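Local coordinates for NAD-dependent aldehyde dehydrogenase (PDB 3U4J), which probably oxidises aldehydes with NAD or NADP as electron acceptor, as in the aldehyde dehydrogenase family, forms a tetramer and binds calcium in this crystal, at residues Ser436-Leu439 against Glu440-Leu443. Residues are numbered along the deposited sequence; the frame is centred on the assembly and turned at random.
Sequences STNL and ETAL
Leu443 reaches back over the first turn of helix 439-448 to meet Leu439, four residues earlier. Its CB sits 3.6 Å from Leu439 O, the same carbonyl that takes the backbone N-H of Leu443; CG stays close to that oxygen at 3.9 Å. With CG anti to its carbonyl carbon (chi1 -70°), the branch slants across Leu439, and Leu443 CD1 meets Leu439 CD1 at 3.8 Å. Both leucines then pack on neighbouring subunits, against Leu439 of the second and Leu498 of the third in the case of Leu443.

The turn itself closes through Ala442 N to Asn438 O, 3.0 Å and nearly straight at 166°. Asn438 is the N-cap residue. Its CG stands anti to the backbone N (chi1 -172°), which swings the side chain toward the start of the helix, near the backbone of Glu440 and Thr441. Asn438 CB lies 3.4 Å from Thr441 CG2, the two side chains crossing at about a right angle. With the amide cut back to an alanine, the start of the helix would probably lose the polar group that lies beside it, and the contact with Thr441 would shrink.

Before the cap, Ser436 makes an ST turn: its OG accepts from Asn438 N at 3.1 Å and is also hydrogen-bonded to the Asp282 carboxylate. The chain leaving strand 431-435 is thus gripped on its polar side just where the helix starts, whereas the leucine side chains of that first turn pack mainly apolar surface, partly against Ile456 of the same chain and partly against neighbouring subunits.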
ATOM      1  N   SER A 436      -1.096 -27.046 -16.302  1.00  9.84           N
ATOM      2  CA  SER A 436      -2.380 -27.148 -17.010  1.00  9.80           C
ATOM      3  C   SER A 436      -2.481 -25.983 -17.983  1.00 10.64           C
ATOM      4  O   SER A 436      -1.912 -24.916 -17.728  1.00 11.12           O
ATOM      5  CB  SER A 436      -3.557 -27.135 -16.032  1.00  9.89           C
ATOM      6  OG  SER A 436      -4.795 -27.085 -16.737  1.00 12.06           O
ATOM      7  N   THR A 437      -3.180 -26.172 -19.107  1.00 10.57           N
ATOM      8  CA  THR A 437      -3.391 -25.070 -20.061  1.00 10.89           C
ATOM      9  C   THR A 437      -4.788 -24.474 -19.850  1.00 11.04           C
ATOM     10  O   THR A 437      -5.209 -23.573 -20.582  1.00 10.96           O
ATOM     11  CB  THR A 437      -3.328 -25.587 -21.520  1.00 12.08           C
ATOM     12  OG1 THR A 437      -4.067 -26.825 -21.592  1.00 11.30           O
ATOM     13  CG2 THR A 437      -1.885 -25.797 -21.958  1.00 10.52           C
ATOM     14  N   ASN A 438      -5.506 -24.974 -18.842  1.00 10.84           N
ATOM     15  CA  ASN A 438      -6.898 -24.596 -18.605  1.00 11.51           C
ATOM     16  C   ASN A 438      -6.987 -23.485 -17.559  1.00 11.83           C
ATOM     17  O   ASN A 438      -6.525 -23.678 -16.433  1.00 11.46           O
ATOM     18  CB  ASN A 438      -7.678 -25.828 -18.102  1.00 11.63           C
ATOM     19  CG  ASN A 438      -9.195 -25.600 -18.007  1.00 14.30           C
ATOM     20  OD1 ASN A 438      -9.975 -26.195 -18.780  1.00 16.51           O
ATOM     21  ND2 ASN A 438      -9.627 -24.785 -17.053  1.00 10.15           N
ATOM     22  N   LEU A 439      -7.606 -22.355 -17.905  1.00 11.65           N
ATOM     23  CA  LEU A 439      -7.708 -21.231 -16.966  1.00 11.84           C
ATOM     24  C   LEU A 439      -8.286 -21.617 -15.594  1.00 12.06           C
ATOM     25  O   LEU A 439      -7.708 -21.314 -14.554  1.00 12.20           O
ATOM     26  CB  LEU A 439      -8.551 -20.102 -17.556  1.00 11.45           C
ATOM     27  CG  LEU A 439      -8.773 -18.853 -16.682  1.00 12.22           C
ATOM     28  CD1 LEU A 439      -7.567 -17.954 -16.699  1.00  8.79           C
ATOM     29  CD2 LEU A 439      -9.978 -18.088 -17.239  1.00 13.00           C
ATOM     30  N   GLU A 440      -9.445 -22.258 -15.599  1.00 12.29           N
ATOM     31  CA  GLU A 440     -10.139 -22.600 -14.368  1.00 12.65           C
ATOM     32  C   GLU A 440      -9.339 -23.589 -13.545  1.00 13.01           C
ATOM     33  O   GLU A 440      -9.149 -23.393 -12.345  1.00 13.14           O
ATOM     34  CB  GLU A 440     -11.525 -23.213 -14.658  1.00 13.38           C
ATOM     35  CG  GLU A 440     -12.352 -23.435 -13.372  1.00 15.13           C
ATOM     36  CD  GLU A 440     -13.714 -24.087 -13.622  1.00 20.30           C
ATOM     37  OE1 GLU A 440     -14.012 -24.470 -14.777  1.00 20.11           O
ATOM     38  OE2 GLU A 440     -14.488 -24.214 -12.653  1.00 19.60           O
ATOM     39  N   THR A 441      -8.879 -24.668 -14.162  1.00 12.71           N
ATOM     40  CA  THR A 441      -8.227 -25.677 -13.329  1.00 12.79           C
ATOM     41  C   THR A 441      -6.861 -25.228 -12.810  1.00 11.98           C
ATOM     42  O   THR A 441      -6.556 -25.515 -11.675  1.00 11.19           O
ATOM     43  CB  THR A 441      -8.218 -27.153 -13.917  1.00 14.50           C
ATOM     44  OG1 THR A 441      -6.904 -27.736 -13.901  1.00 17.26           O
ATOM     45  CG2 THR A 441      -8.899 -27.287 -15.231  1.00  9.36           C
ATOM     46  N   ALA A 442      -6.085 -24.482 -13.606  1.00 11.19           N
ATOM     47  CA  ALA A 442      -4.819 -23.922 -13.104  1.00 11.66           C
ATOM     48  C   ALA A 442      -5.014 -22.988 -11.910  1.00 11.35           C
ATOM     49  O   ALA A 442      -4.410 -23.203 -10.844  1.00 10.06           O
ATOM     50  CB  ALA A 442      -4.032 -23.216 -14.214  1.00 11.54           C
ATOM     51  N   LEU A 443      -5.862 -21.968 -12.077  1.00 11.66           N
ATOM     52  CA  LEU A 443      -6.082 -20.988 -11.003  1.00 12.07           C
ATOM     53  C   LEU A 443      -6.885 -21.513  -9.808  1.00 12.58           C
ATOM     54  O   LEU A 443      -6.543 -21.192  -8.653  1.00 11.48           O
ATOM     55  CB  LEU A 443      -6.671 -19.667 -11.548  1.00 11.44           C
ATOM     56  CG  LEU A 443      -5.641 -18.876 -12.383  1.00 13.41           C
ATOM     57  CD1 LEU A 443      -6.308 -17.727 -13.108  1.00 13.94           C
ATOM     58  CD2 LEU A 443      -4.490 -18.344 -11.496  1.00 13.22           C
TER